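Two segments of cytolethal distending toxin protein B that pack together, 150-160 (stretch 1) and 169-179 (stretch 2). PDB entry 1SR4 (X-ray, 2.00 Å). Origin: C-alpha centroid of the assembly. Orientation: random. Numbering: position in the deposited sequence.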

# COMPACT_ATOMS: atom_id res chain seq x y z
N LEU B 150 -21.95 -17.63 -2.06
CA LEU B 150 -20.52 -17.93 -1.98
C LEU B 150 -20.17 -18.22 -0.51
O LEU B 150 -19.53 -19.23 -0.21
CB LEU B 150 -19.68 -16.75 -2.50
CG LEU B 150 -18.17 -16.99 -2.61
CD1 LEU B 150 -17.90 -18.15 -3.55
CD2 LEU B 150 -17.48 -15.72 -3.14
N ILE B 151 -20.61 -17.35 0.39
CA ILE B 151 -20.36 -17.52 1.83
C ILE B 151 -21.01 -18.83 2.32
O ILE B 151 -20.40 -19.60 3.06
CB ILE B 151 -20.93 -16.32 2.64
CG1 ILE B 151 -20.27 -15.01 2.19
CG2 ILE B 151 -20.72 -16.55 4.15
CD1 ILE B 151 -18.78 -15.04 2.22
N ARG B 152 -22.26 -19.06 1.92
CA ARG B 152 -22.96 -20.28 2.32
C ARG B 152 -22.22 -21.53 1.85
O ARG B 152 -22.06 -22.49 2.61
CB ARG B 152 -24.40 -20.29 1.77
CG ARG B 152 -25.13 -21.63 1.99
CD ARG B 152 -26.56 -21.61 1.44
NE ARG B 152 -26.60 -21.15 0.05
CZ ARG B 152 -26.02 -21.77 -0.97
NH1 ARG B 152 -25.35 -22.89 -0.76
NH2 ARG B 152 -26.10 -21.27 -2.19
N ASN B 153 -21.75 -21.54 0.60
CA ASN B 153 -21.04 -22.72 0.11
C ASN B 153 -19.73 -22.93 0.87
O ASN B 153 -19.32 -24.06 1.10
CB ASN B 153 -20.78 -22.62 -1.40
CG ASN B 153 -22.04 -22.85 -2.22
OD1 ASN B 153 -23.05 -23.30 -1.70
ND2 ASN B 153 -21.97 -22.54 -3.51
N ILE B 154 -19.07 -21.84 1.24
CA ILE B 154 -17.82 -21.96 2.00
C ILE B 154 -18.18 -22.57 3.36
O ILE B 154 -17.51 -23.49 3.83
CB ILE B 154 -17.14 -20.58 2.20
CG1 ILE B 154 -16.57 -20.10 0.85
CG2 ILE B 154 -16.04 -20.68 3.26
CD1 ILE B 154 -16.02 -18.69 0.88
N PHE B 155 -19.24 -22.06 3.97
CA PHE B 155 -19.70 -22.57 5.27
C PHE B 155 -19.97 -24.08 5.24
O PHE B 155 -19.44 -24.84 6.06
CB PHE B 155 -20.98 -21.84 5.70
CG PHE B 155 -21.58 -22.38 6.98
CD1 PHE B 155 -21.01 -22.07 8.22
CD2 PHE B 155 -22.71 -23.20 6.95
CE1 PHE B 155 -21.56 -22.58 9.40
CE2 PHE B 155 -23.26 -23.71 8.12
CZ PHE B 155 -22.69 -23.40 9.35
N THR B 156 -20.80 -24.52 4.30
CA THR B 156 -21.14 -25.93 4.19
C THR B 156 -19.91 -26.78 3.90
O THR B 156 -19.86 -27.95 4.26
CB THR B 156 -22.18 -26.18 3.10
OG1 THR B 156 -21.62 -25.85 1.83
CG2 THR B 156 -23.40 -25.31 3.33
N THR B 157 -18.92 -26.19 3.23
CA THR B 157 -17.69 -26.89 2.90
C THR B 157 -16.97 -27.36 4.16
O THR B 157 -16.40 -28.45 4.19
CB THR B 157 -16.71 -25.98 2.12
OG1 THR B 157 -17.24 -25.73 0.82
CG2 THR B 157 -15.34 -26.63 2.00
N PHE B 158 -17.00 -26.54 5.20
CA PHE B 158 -16.32 -26.87 6.44
C PHE B 158 -17.23 -27.22 7.59
O PHE B 158 -16.85 -28.00 8.46
CB PHE B 158 -15.45 -25.68 6.89
CG PHE B 158 -14.36 -25.33 5.91
CD1 PHE B 158 -13.23 -26.12 5.81
CD2 PHE B 158 -14.49 -24.22 5.08
CE1 PHE B 158 -12.23 -25.81 4.88
CE2 PHE B 158 -13.50 -23.91 4.15
CZ PHE B 158 -12.37 -24.70 4.05
N ASN B 159 -18.43 -26.66 7.59
CA ASN B 159 -19.36 -26.88 8.69
C ASN B 159 -20.63 -27.68 8.41
O ASN B 159 -21.70 -27.32 8.91
CB ASN B 159 -19.76 -25.53 9.29
CG ASN B 159 -18.56 -24.61 9.53
OD1 ASN B 159 -18.22 -23.76 8.68
ND2 ASN B 159 -17.90 -24.78 10.67
N SER B 160 -20.54 -28.75 7.63
CA SER B 160 -21.74 -29.56 7.37
C SER B 160 -21.55 -30.99 7.87
O SER B 160 -20.54 -31.64 7.59
CB SER B 160 -22.08 -29.58 5.87
OG SER B 160 -21.21 -30.42 5.13
N VAL B 169 -13.04 -28.38 12.92
CA VAL B 169 -12.31 -27.55 13.87
C VAL B 169 -11.60 -26.41 13.14
O VAL B 169 -10.84 -25.65 13.75
CB VAL B 169 -11.27 -28.37 14.65
CG1 VAL B 169 -11.97 -29.46 15.47
CG2 VAL B 169 -10.25 -28.98 13.70
N TYR B 170 -11.83 -26.27 11.84
CA TYR B 170 -11.16 -25.22 11.08
C TYR B 170 -11.81 -23.85 11.22
O TYR B 170 -13.04 -23.72 11.23
CB TYR B 170 -11.14 -25.54 9.58
CG TYR B 170 -10.24 -26.68 9.14
CD1 TYR B 170 -9.39 -27.34 10.03
CD2 TYR B 170 -10.24 -27.08 7.81
CE1 TYR B 170 -8.56 -28.37 9.59
CE2 TYR B 170 -9.42 -28.10 7.36
CZ TYR B 170 -8.58 -28.74 8.25
OH TYR B 170 -7.76 -29.72 7.77
N SER B 171 -10.97 -22.83 11.35
CA SER B 171 -11.46 -21.46 11.40
C SER B 171 -11.21 -20.99 9.96
O SER B 171 -10.23 -21.40 9.34
CB SER B 171 -10.62 -20.62 12.37
OG SER B 171 -10.99 -20.86 13.71
N TRP B 172 -12.10 -20.16 9.42
CA TRP B 172 -11.91 -19.66 8.06
C TRP B 172 -12.26 -18.17 7.98
O TRP B 172 -13.11 -17.69 8.73
CB TRP B 172 -12.73 -20.45 7.03
CG TRP B 172 -14.18 -20.68 7.34
CD1 TRP B 172 -14.73 -21.77 7.97
CD2 TRP B 172 -15.29 -19.84 6.98
NE1 TRP B 172 -16.09 -21.66 8.01
CE2 TRP B 172 -16.47 -20.49 7.40
CE3 TRP B 172 -15.40 -18.60 6.33
CZ2 TRP B 172 -17.74 -19.95 7.20
CZ3 TRP B 172 -16.67 -18.06 6.13
CH2 TRP B 172 -17.82 -18.74 6.57
N MET B 173 -11.60 -17.48 7.07
CA MET B 173 -11.75 -16.04 6.86
C MET B 173 -11.85 -15.76 5.36
O MET B 173 -10.97 -16.15 4.60
CB MET B 173 -10.50 -15.37 7.42
CG MET B 173 -10.69 -14.01 7.96
SD MET B 173 -9.10 -13.42 8.61
CE MET B 173 -9.39 -11.73 8.52
N VAL B 174 -12.90 -15.07 4.94
CA VAL B 174 -13.13 -14.73 3.54
C VAL B 174 -12.86 -13.23 3.43
O VAL B 174 -13.58 -12.42 4.01
CB VAL B 174 -14.58 -15.06 3.14
CG1 VAL B 174 -14.81 -14.73 1.68
CG2 VAL B 174 -14.85 -16.54 3.41
N VAL B 175 -11.82 -12.87 2.68
CA VAL B 175 -11.38 -11.47 2.56
C VAL B 175 -11.29 -10.97 1.13
O VAL B 175 -10.70 -11.62 0.27
CB VAL B 175 -9.99 -11.30 3.19
CG1 VAL B 175 -9.61 -9.83 3.27
CG2 VAL B 175 -9.97 -11.97 4.57
N GLY B 176 -11.83 -9.78 0.87
CA GLY B 176 -11.73 -9.27 -0.48
C GLY B 176 -12.68 -8.16 -0.81
O GLY B 176 -13.16 -7.45 0.07
N ASP B 177 -12.95 -8.02 -2.10
CA ASP B 177 -13.82 -6.98 -2.63
C ASP B 177 -15.22 -7.57 -2.76
O ASP B 177 -15.51 -8.30 -3.72
CB ASP B 177 -13.27 -6.55 -3.98
CG ASP B 177 -14.04 -5.41 -4.63
OD1 ASP B 177 -15.18 -5.10 -4.20
OD2 ASP B 177 -13.48 -4.83 -5.59
N PHE B 178 -16.08 -7.25 -1.78
CA PHE B 178 -17.46 -7.74 -1.77
C PHE B 178 -18.40 -6.92 -2.63
O PHE B 178 -19.51 -7.35 -2.93
CB PHE B 178 -17.98 -7.81 -0.33
CG PHE B 178 -17.43 -8.97 0.44
CD1 PHE B 178 -18.08 -10.19 0.43
CD2 PHE B 178 -16.25 -8.84 1.17
CE1 PHE B 178 -17.57 -11.29 1.13
CE2 PHE B 178 -15.73 -9.93 1.88
CZ PHE B 178 -16.40 -11.15 1.85
N ASN B 179 -17.95 -5.74 -3.03
CA ASN B 179 -18.75 -4.88 -3.88
C ASN B 179 -20.14 -4.53 -3.35
O ASN B 179 -21.07 -4.37 -4.12
CB ASN B 179 -18.86 -5.50 -5.29
CG ASN B 179 -17.81 -4.95 -6.24
OD1 ASN B 179 -17.57 -3.75 -6.26
ND2 ASN B 179 -17.18 -5.82 -7.03
O HOH W 1 -15.10 -25.26 10.88

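The centre of this contact is W172, a strand residue whose indole lies across the flank of the helix; it has more of its surface covered by the other stretch than any other residue here. Its chi1 in the p well, with chi2 near -94°, carries the ring to I151, I154, F155, F158 and N159. I154 covers one face of the indole: its CG2 stands 3.8 Å from the centroid of the W172 six-membered ring, nearly on the ring normal, a CH-pi contact that suits a beta-branched residue whose methyl projects from close to the backbone. F155 brings CD1 to 4.0 Å from CZ2 of W172, and its backbone comes as near, with F155 CA 3.8 Å from W172 CZ2, so the indole reaches the helix backbone itself. F158 sets its ring beside the five-membered ring of W172, the planes 26° apart but slid so that they barely overlap.

The helix and strand run nearly antiparallel, at 166°, with axes 10.0 Å apart at closest approach. That spacing leaves room for large side chains between them, and the strand's alternation supplies them: W172 and V174 point toward the helix, S171 and M173 away, and Y170, in the loop just before the strand, also points toward it. On the helix, I151, I154, F155 and F158 follow the three-four spacing that keeps one flank apolar; R152, N153 and T156 make no contact with the strand.

V174, a small branched side chain, is met by two isoleucines: I154 CD1 packs 3.5 Å from V174 CG2, and I151 CD1 lies 4.0 Å from V174 CG1. The same I151 CD1 meets the edge of the F178 ring, 4.1 Å from CE1, extending the apolar patch past the corner at G176. Toward the other end, F158 CD1 approaches the edge of the Y170 ring, 3.7 Å from CD2.

W172 NE1 donates to N159 OD1 at 3.1 Å with an N-H...O angle of 164°, the one direct hydrogen bond between the stretches. The chi1 of N159, -46°, brings its carboxamide to the indole edge, so that a buried N-H finds an acceptor. The other end of the amide is used too: a water accepts a weak hydrogen bond from N159 ND2 and donates to Y170 O, 2.8 Å from N159 ND2 to the water O and 2.6 Å from that O to Y170 O, linking the two stretches. The rule is economical: a large indole lies at the centre, isoleucines and phenylalanines pack about it, and one asparagine answers its polar atom.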